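Local coordinates for DPS family dna-binding stress response protein (PDB 2C41), which is an antioxidant Dps protein that binds and oxidises iron as a twelve-subunit shell and probably also binds DNA, at the interface of chains A and B and the interface of chains A and C. Sequence-based numbering; all coordinates share one arbitrary frame. Chains: chain A/B/C, DPS family dna-binding stress response protein.

Contact 1: the interface of chains A and B. Residues chain A 31, 89-91; chain B 76-77.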
loop_
_atom_site.group_PDB
_atom_site.type_symbol
_atom_site.label_atom_id
_atom_site.label_comp_id
_atom_site.label_asym_id
_atom_site.label_seq_id
_atom_site.Cartn_x
_atom_site.Cartn_y
_atom_site.Cartn_z
ATOM N N LYS A 31 2.593 -31.015 -6.899
ATOM C CA LYS A 31 2.118 -32.035 -7.827
ATOM C C LYS A 31 0.625 -31.864 -8.127
ATOM O O LYS A 31 0.226 -31.834 -9.284
ATOM C CB LYS A 31 2.397 -33.448 -7.293
ATOM C CG LYS A 31 1.717 -34.537 -8.137
ATOM C CD LYS A 31 2.217 -35.920 -7.766
ATOM C CE LYS A 31 1.498 -36.994 -8.581
ATOM N NZ LYS A 31 1.775 -38.345 -7.989
ATOM N N SER A 89 3.992 -38.440 -2.905
ATOM C CA SER A 89 3.045 -38.835 -3.943
ATOM C C SER A 89 3.746 -39.557 -5.079
ATOM O O SER A 89 4.836 -39.161 -5.494
ATOM C CB SER A 89 2.276 -37.624 -4.475
ATOM O OG SER A 89 1.205 -38.049 -5.299
ATOM N N SER A 90 3.111 -40.616 -5.578
ATOM C CA SER A 90 3.718 -41.460 -6.599
ATOM C C SER A 90 2.723 -41.798 -7.708
ATOM O O SER A 90 1.614 -42.242 -7.427
ATOM C CB SER A 90 4.246 -42.754 -5.953
ATOM O OG SER A 90 4.915 -43.551 -6.911
ATOM N N GLY A 91 3.127 -41.572 -8.957
ATOM C CA GLY A 91 2.363 -42.014 -10.128
ATOM C C GLY A 91 1.206 -41.112 -10.527
ATOM O O GLY A 91 0.931 -40.097 -9.875
ATOM N N ASP B 76 6.417 -36.169 -8.661
ATOM C CA ASP B 76 6.608 -37.105 -7.550
ATOM C C ASP B 76 7.862 -36.651 -6.792
ATOM O O ASP B 76 8.918 -36.519 -7.397
ATOM C CB ASP B 76 6.808 -38.534 -8.089
ATOM C CG ASP B 76 5.542 -39.138 -8.721
ATOM O OD1 ASP B 76 5.625 -40.337 -9.089
ATOM O OD2 ASP B 76 4.493 -38.452 -8.878
ATOM N N PRO B 77 7.744 -36.364 -5.480
ATOM C CA PRO B 77 8.926 -35.919 -4.724
ATOM C C PRO B 77 10.155 -36.830 -4.853
ATOM O O PRO B 77 11.287 -36.331 -4.844
ATOM C CB PRO B 77 8.410 -35.890 -3.283
ATOM C CG PRO B 77 6.959 -35.528 -3.446
ATOM C CD PRO B 77 6.540 -36.383 -4.630
#
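The carboxylate of B:Asp76 reaches across to chain A with both oxygens in use. OD1 takes a nearly straight hydrogen bond from the backbone N of A:Gly91 at 2.8 Å (170° at the hydrogen), entering on the syn side but lifted somewhat out of the carboxylate plane. OD2 accepts from the ammonium NZ of A:Lys31 at 2.9 Å, a charged hydrogen bond that is also a salt bridge and arrives from above that plane. Over the same face as the ammonium, the carbonyl O of A:Ser89 packs against CB and CG of the aspartate, 3.3 Å from CG, while CD of B:Pro77 touches the same oxygen. Behind this first shell, chain A fixes its own lysine. NZ also donates to the hydroxyl OG of A:Ser89 at 2.8 Å and to the carbonyl O of A:Gly91 at 2.7 Å, the latter in the carbonyl plane, which gives the ammonium three acceptors. It gets there from helix 7-35 on an extended chain, CG anti to the backbone N (chi1 171°). An alanine in place of A:Lys31 would probably leave OD2 of B:Asp76 without its charged mate and OG of A:Ser89 and O of A:Gly91 without their common donor, so that the 89-91 loop could shift. Repeated by the two-fold, the site ties the loop before 3-10 helix 77-79 of one subunit to the loop at 89-91 of the other, helping to hold the dimer together.

Contact 2: the interface of chains A and C. Residues chain A 130, 133, 137; chain C 65, 126-127, 130-131.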
loop_
_atom_site.group_PDB
_atom_site.type_symbol
_atom_site.label_atom_id
_atom_site.label_comp_id
_atom_site.label_asym_id
_atom_site.label_seq_id
_atom_site.Cartn_x
_atom_site.Cartn_y
_atom_site.Cartn_z
ATOM N N ASP A 130 3.931 -24.860 21.558
ATOM C CA ASP A 130 3.121 -23.793 20.964
ATOM C C ASP A 130 3.183 -23.804 19.432
ATOM O O ASP A 130 2.162 -23.625 18.761
ATOM C CB ASP A 130 3.595 -22.439 21.490
ATOM C CG ASP A 130 2.807 -21.299 20.904
ATOM O OD1 ASP A 130 1.650 -21.125 21.339
ATOM O OD2 ASP A 130 3.326 -20.600 20.004
ATOM N N THR A 133 1.088 -26.538 18.246
ATOM C CA THR A 133 -0.299 -26.196 18.581
ATOM C C THR A 133 -0.906 -25.222 17.554
ATOM O O THR A 133 -2.060 -25.389 17.130
ATOM C CB THR A 133 -0.368 -25.629 20.010
ATOM O OG1 THR A 133 0.080 -26.636 20.942
ATOM C CG2 THR A 133 -1.786 -25.185 20.362
ATOM N N GLN A 137 -3.555 -26.483 13.620
ATOM C CA GLN A 137 -4.838 -25.869 13.279
ATOM C C GLN A 137 -4.963 -25.585 11.774
ATOM O O GLN A 137 -6.043 -25.733 11.187
ATOM C CB GLN A 137 -5.041 -24.601 14.098
ATOM C CG GLN A 137 -5.205 -24.871 15.593
ATOM C CD GLN A 137 -5.130 -23.613 16.421
ATOM O OE1 GLN A 137 -4.161 -23.392 17.163
ATOM N NE2 GLN A 137 -6.144 -22.770 16.298
ATOM N N ARG C 65 -14.046 -23.693 13.586
ATOM C CA ARG C 65 -13.425 -24.679 14.479
ATOM C C ARG C 65 -14.297 -25.936 14.612
ATOM O O ARG C 65 -13.786 -27.055 14.599
ATOM C CB ARG C 65 -13.101 -24.091 15.852
ATOM C CG ARG C 65 -12.219 -25.015 16.722
ATOM C CD ARG C 65 -10.793 -25.104 16.204
ATOM N NE ARG C 65 -10.039 -26.188 16.846
ATOM C CZ ARG C 65 -8.991 -26.801 16.302
ATOM N NH1 ARG C 65 -8.560 -26.438 15.103
ATOM N NH2 ARG C 65 -8.376 -27.794 16.957
ATOM N N ILE C 126 -5.533 -29.558 21.497
ATOM C CA ILE C 126 -4.623 -28.438 21.722
ATOM C C ILE C 126 -4.985 -27.215 20.885
ATOM O O ILE C 126 -4.795 -26.083 21.327
ATOM C CB ILE C 126 -3.141 -28.841 21.516
ATOM C CG1 ILE C 126 -2.879 -29.270 20.064
ATOM C CG2 ILE C 126 -2.744 -29.930 22.543
ATOM C CD1 ILE C 126 -1.428 -29.632 19.793
ATOM N N GLY C 127 -5.523 -27.451 19.693
ATOM C CA GLY C 127 -5.938 -26.371 18.802
ATOM C C GLY C 127 -7.062 -25.526 19.374
ATOM O O GLY C 127 -6.986 -24.292 19.380
ATOM N N ASP C 130 -5.967 -23.578 22.359
ATOM C CA ASP C 130 -5.206 -22.427 21.898
ATOM C C ASP C 130 -6.110 -21.308 21.407
ATOM O O ASP C 130 -5.870 -20.145 21.708
ATOM C CB ASP C 130 -4.247 -22.828 20.785
ATOM C CG ASP C 130 -3.466 -21.651 20.239
ATOM O OD1 ASP C 130 -2.593 -21.116 20.956
ATOM O OD2 ASP C 130 -3.732 -21.253 19.089
ATOM N N LEU C 131 -7.137 -21.672 20.642
ATOM C CA LEU C 131 -8.100 -20.708 20.117
ATOM C C LEU C 131 -8.704 -19.915 21.268
ATOM O O LEU C 131 -8.663 -18.693 21.262
ATOM C CB LEU C 131 -9.179 -21.404 19.286
ATOM C CG LEU C 131 -10.343 -20.579 18.721
ATOM C CD1 LEU C 131 -9.828 -19.402 17.868
ATOM C CD2 LEU C 131 -11.295 -21.475 17.924
HETATM O O HOH W 1 -6.146 -20.434 17.422
#
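A:Gln137 meets C:Gly127 and C:Asp130, and A:Thr133, one turn before it on helix 126-149, meets C:Ile126 and C:Asp130, at the start of helix 126-150. The glutamine chain leaves with CG anti to its carbonyl carbon (chi1 -67°) and runs out extended, its CG resting 3.6 Å from CA of C:Gly127, where the missing side chain allows so near an approach. Its amide plane stands steeply to the carboxylate of C:Asp130, the two 72° apart. The side chain of C:Arg65 crosses that of A:Gln137 at about a right angle, its guanidinium plane also steep to the amide, with NH1 3.7 Å from CG. The modelled amide places OE1 2.9 Å from OD2 of C:Asp130. Both can only accept unless the carboxyl carries a proton, so this pair is doubtful, and the amide may well be turned over. A:Thr133 slants across C:Ile126 and C:Asp130: its methyl CG2, anti to the backbone N, sits 3.4 Å from CB of the aspartate, whereas OG1 faces CD1 of the isoleucine. A:Asp130 and C:Asp130 bring their OD1 atoms within 4.3 Å, an approach of like charges that might raise their proton affinity and would suit an acidic pore at a three-fold axis, as in ferritin-like shells. A water bridges the chains, lying 2.6 Å from the modelled NE2 of A:Gln137 and 3.0 Å from OD2 of C:Asp130.

Contact 3: the interface of chains A and B. Residues chain A 67, 72-76; chain B 27, 31, 34-35, 92.
In this part of the two-fold dimer interface, the loop that follows helix 41-68 of chain A drapes over the C-terminal end of helix 6-35 of chain B. At one edge the amides of A:Gln72 and B:Gln92 meet tip to tip and exchange two hydrogen bonds: NE2 of B:Gln92 gives to OE1 of A:Gln72 at 2.9 Å, and NE2 of A:Gln72 returns one to OE1 of B:Gln92 at 3.1 Å. Each acceptor lies near the plane of the donating amide, but the donors are tilted from the accepting carbonyl planes, which are twisted 38° apart. This pairing is likely to hold both amides against rotation. The bent B:Gln92 chain (chi2 -70°) meets an extended A:Gln72. Inward, CD2 of B:Leu35 touches CD of A:Pro73 at 3.8 Å, and the two side chains run past each other in opposite senses. CG of A:Pro73 reaches the indole of B:Trp34 at CE3, and A:Leu67 crosses that tryptophan's stem at about a right angle. The methylenes of B:Lys31 bear on A:Ala75, with CG 3.5 Å from the alanine CB, before its ammonium reaches A:Asp76. Beyond them a water joins two backbone carbonyls, 2.7 Å from O of A:Ala75 and 2.8 Å from O of B:Leu27.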
loop_
_atom_site.group_PDB
_atom_site.type_symbol
_atom_site.label_atom_id
_atom_site.label_comp_id
_atom_site.label_asym_id
_atom_site.label_seq_id
_atom_site.Cartn_x
_atom_site.Cartn_y
_atom_site.Cartn_z
ATOM N N LEU A 67 17.363 -24.947 15.277
ATOM C CA LEU A 67 18.506 -24.063 15.541
ATOM C C LEU A 67 18.361 -23.304 16.857
ATOM O O LEU A 67 19.337 -23.120 17.587
ATOM C CB LEU A 67 18.686 -23.029 14.423
ATOM C CG LEU A 67 19.294 -23.363 13.056
ATOM C CD1 LEU A 67 20.395 -24.399 13.106
ATOM C CD2 LEU A 67 18.240 -23.742 12.066
ATOM N N GLN A 72 20.328 -28.953 14.915
ATOM C CA GLN A 72 20.302 -28.662 13.491
ATOM C C GLN A 72 19.063 -29.248 12.824
ATOM O O GLN A 72 18.591 -30.328 13.200
ATOM C CB GLN A 72 21.551 -29.172 12.795
ATOM C CG GLN A 72 22.792 -28.340 13.032
ATOM C CD GLN A 72 23.950 -28.830 12.191
ATOM O OE1 GLN A 72 23.810 -29.768 11.405
ATOM N NE2 GLN A 72 25.101 -28.207 12.351
ATOM N N PRO A 73 18.532 -28.540 11.810
ATOM C CA PRO A 73 17.397 -29.091 11.084
ATOM C C PRO A 73 17.868 -30.153 10.092
ATOM O O PRO A 73 19.081 -30.347 9.917
ATOM C CB PRO A 73 16.847 -27.873 10.330
ATOM C CG PRO A 73 18.060 -27.025 10.068
ATOM C CD PRO A 73 18.951 -27.226 11.277
ATOM N N VAL A 74 16.919 -30.842 9.465
ATOM C CA VAL A 74 17.223 -31.597 8.251
ATOM C C VAL A 74 17.617 -30.546 7.226
ATOM O O VAL A 74 17.003 -29.468 7.179
ATOM C CB VAL A 74 15.992 -32.374 7.720
ATOM C CG1 VAL A 74 16.391 -33.254 6.555
ATOM C CG2 VAL A 74 15.355 -33.215 8.818
ATOM N N ALA A 75 18.643 -30.824 6.428
ATOM C CA ALA A 75 19.147 -29.814 5.482
ATOM C C ALA A 75 19.649 -30.396 4.158
ATOM O O ALA A 75 19.515 -29.766 3.106
ATOM C CB ALA A 75 20.240 -28.965 6.140
ATOM N N ASP A 76 20.255 -31.572 4.219
ATOM C CA ASP A 76 20.719 -32.256 3.018
ATOM C C ASP A 76 19.489 -32.725 2.236
ATOM O O ASP A 76 18.664 -33.452 2.782
ATOM C CB ASP A 76 21.605 -33.430 3.418
ATOM C CG ASP A 76 22.865 -32.998 4.168
ATOM O OD1 ASP A 76 23.644 -33.893 4.567
ATOM O OD2 ASP A 76 23.092 -31.783 4.364
ATOM N N LEU B 27 16.539 -25.989 -2.149
ATOM C CA LEU B 27 16.722 -26.696 -0.882
ATOM C C LEU B 27 18.137 -26.521 -0.350
ATOM O O LEU B 27 18.330 -26.366 0.864
ATOM C CB LEU B 27 16.325 -28.170 -1.000
ATOM C CG LEU B 27 14.813 -28.392 -1.234
ATOM C CD1 LEU B 27 14.515 -29.857 -1.534
ATOM C CD2 LEU B 27 13.952 -27.881 -0.070
ATOM N N LYS B 31 19.434 -24.879 3.224
ATOM C CA LYS B 31 20.506 -25.410 4.069
ATOM C C LYS B 31 21.501 -24.319 4.465
ATOM O O LYS B 31 21.817 -24.172 5.649
ATOM C CB LYS B 31 21.237 -26.576 3.386
ATOM C CG LYS B 31 22.470 -27.044 4.185
ATOM C CD LYS B 31 23.074 -28.314 3.593
ATOM C CE LYS B 31 24.412 -28.667 4.266
ATOM N NZ LYS B 31 25.032 -29.891 3.673
ATOM N N TRP B 34 20.026 -21.791 6.878
ATOM C CA TRP B 34 19.879 -22.293 8.244
ATOM C C TRP B 34 21.210 -22.540 8.948
ATOM O O TRP B 34 21.328 -22.302 10.156
ATOM C CB TRP B 34 19.054 -23.583 8.284
ATOM C CG TRP B 34 17.660 -23.446 7.794
ATOM C CD1 TRP B 34 16.810 -22.382 7.992
ATOM C CD2 TRP B 34 16.934 -24.409 7.025
ATOM N NE1 TRP B 34 15.599 -22.631 7.382
ATOM C CE2 TRP B 34 15.651 -23.864 6.776
ATOM C CE3 TRP B 34 17.245 -25.686 6.515
ATOM C CZ2 TRP B 34 14.666 -24.561 6.057
ATOM C CZ3 TRP B 34 16.280 -26.371 5.782
ATOM C CH2 TRP B 34 14.998 -25.809 5.564
ATOM N N LEU B 35 22.201 -23.014 8.199
ATOM C CA LEU B 35 23.437 -23.514 8.811
ATOM C C LEU B 35 24.622 -22.555 8.763
ATOM O O LEU B 35 25.683 -22.832 9.343
ATOM C CB LEU B 35 23.828 -24.871 8.219
ATOM C CG LEU B 35 22.804 -26.003 8.357
ATOM C CD1 LEU B 35 23.414 -27.291 7.836
ATOM C CD2 LEU B 35 22.346 -26.174 9.805
ATOM N N GLN B 92 28.299 -31.635 6.928
ATOM C CA GLN B 92 28.666 -30.376 7.560
ATOM C C GLN B 92 29.647 -29.622 6.675
ATOM O O GLN B 92 30.669 -30.183 6.251
ATOM C CB GLN B 92 29.298 -30.625 8.939
ATOM C CG GLN B 92 28.425 -31.438 9.905
ATOM C CD GLN B 92 27.204 -30.676 10.410
ATOM O OE1 GLN B 92 27.197 -29.447 10.468
ATOM N NE2 GLN B 92 26.167 -31.414 10.792
HETATM O O HOH W 2 17.300 -28.282 2.615
#

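Contacts 1 and 3 belong to one two-fold dimer interface, their C-alpha centres about 24 Å apart. They share the lysine at 31 and the aspartate at 76 with the chains exchanged, so each subunit offers the first-helix side (7-35 in A, 6-35 in B) and the loop side. Contact 2, on another face of chain A and mainly on helix 126-149, has its C-alpha centre about 30 Å from that of contact 1 and 28 Å from that of contact 3. Helix 41-68 serves both interfaces, through A:Leu67 in contact 3 and C:Arg65 in contact 2. Using distinct faces probably lets dimers join into the twelve-subunit assembly.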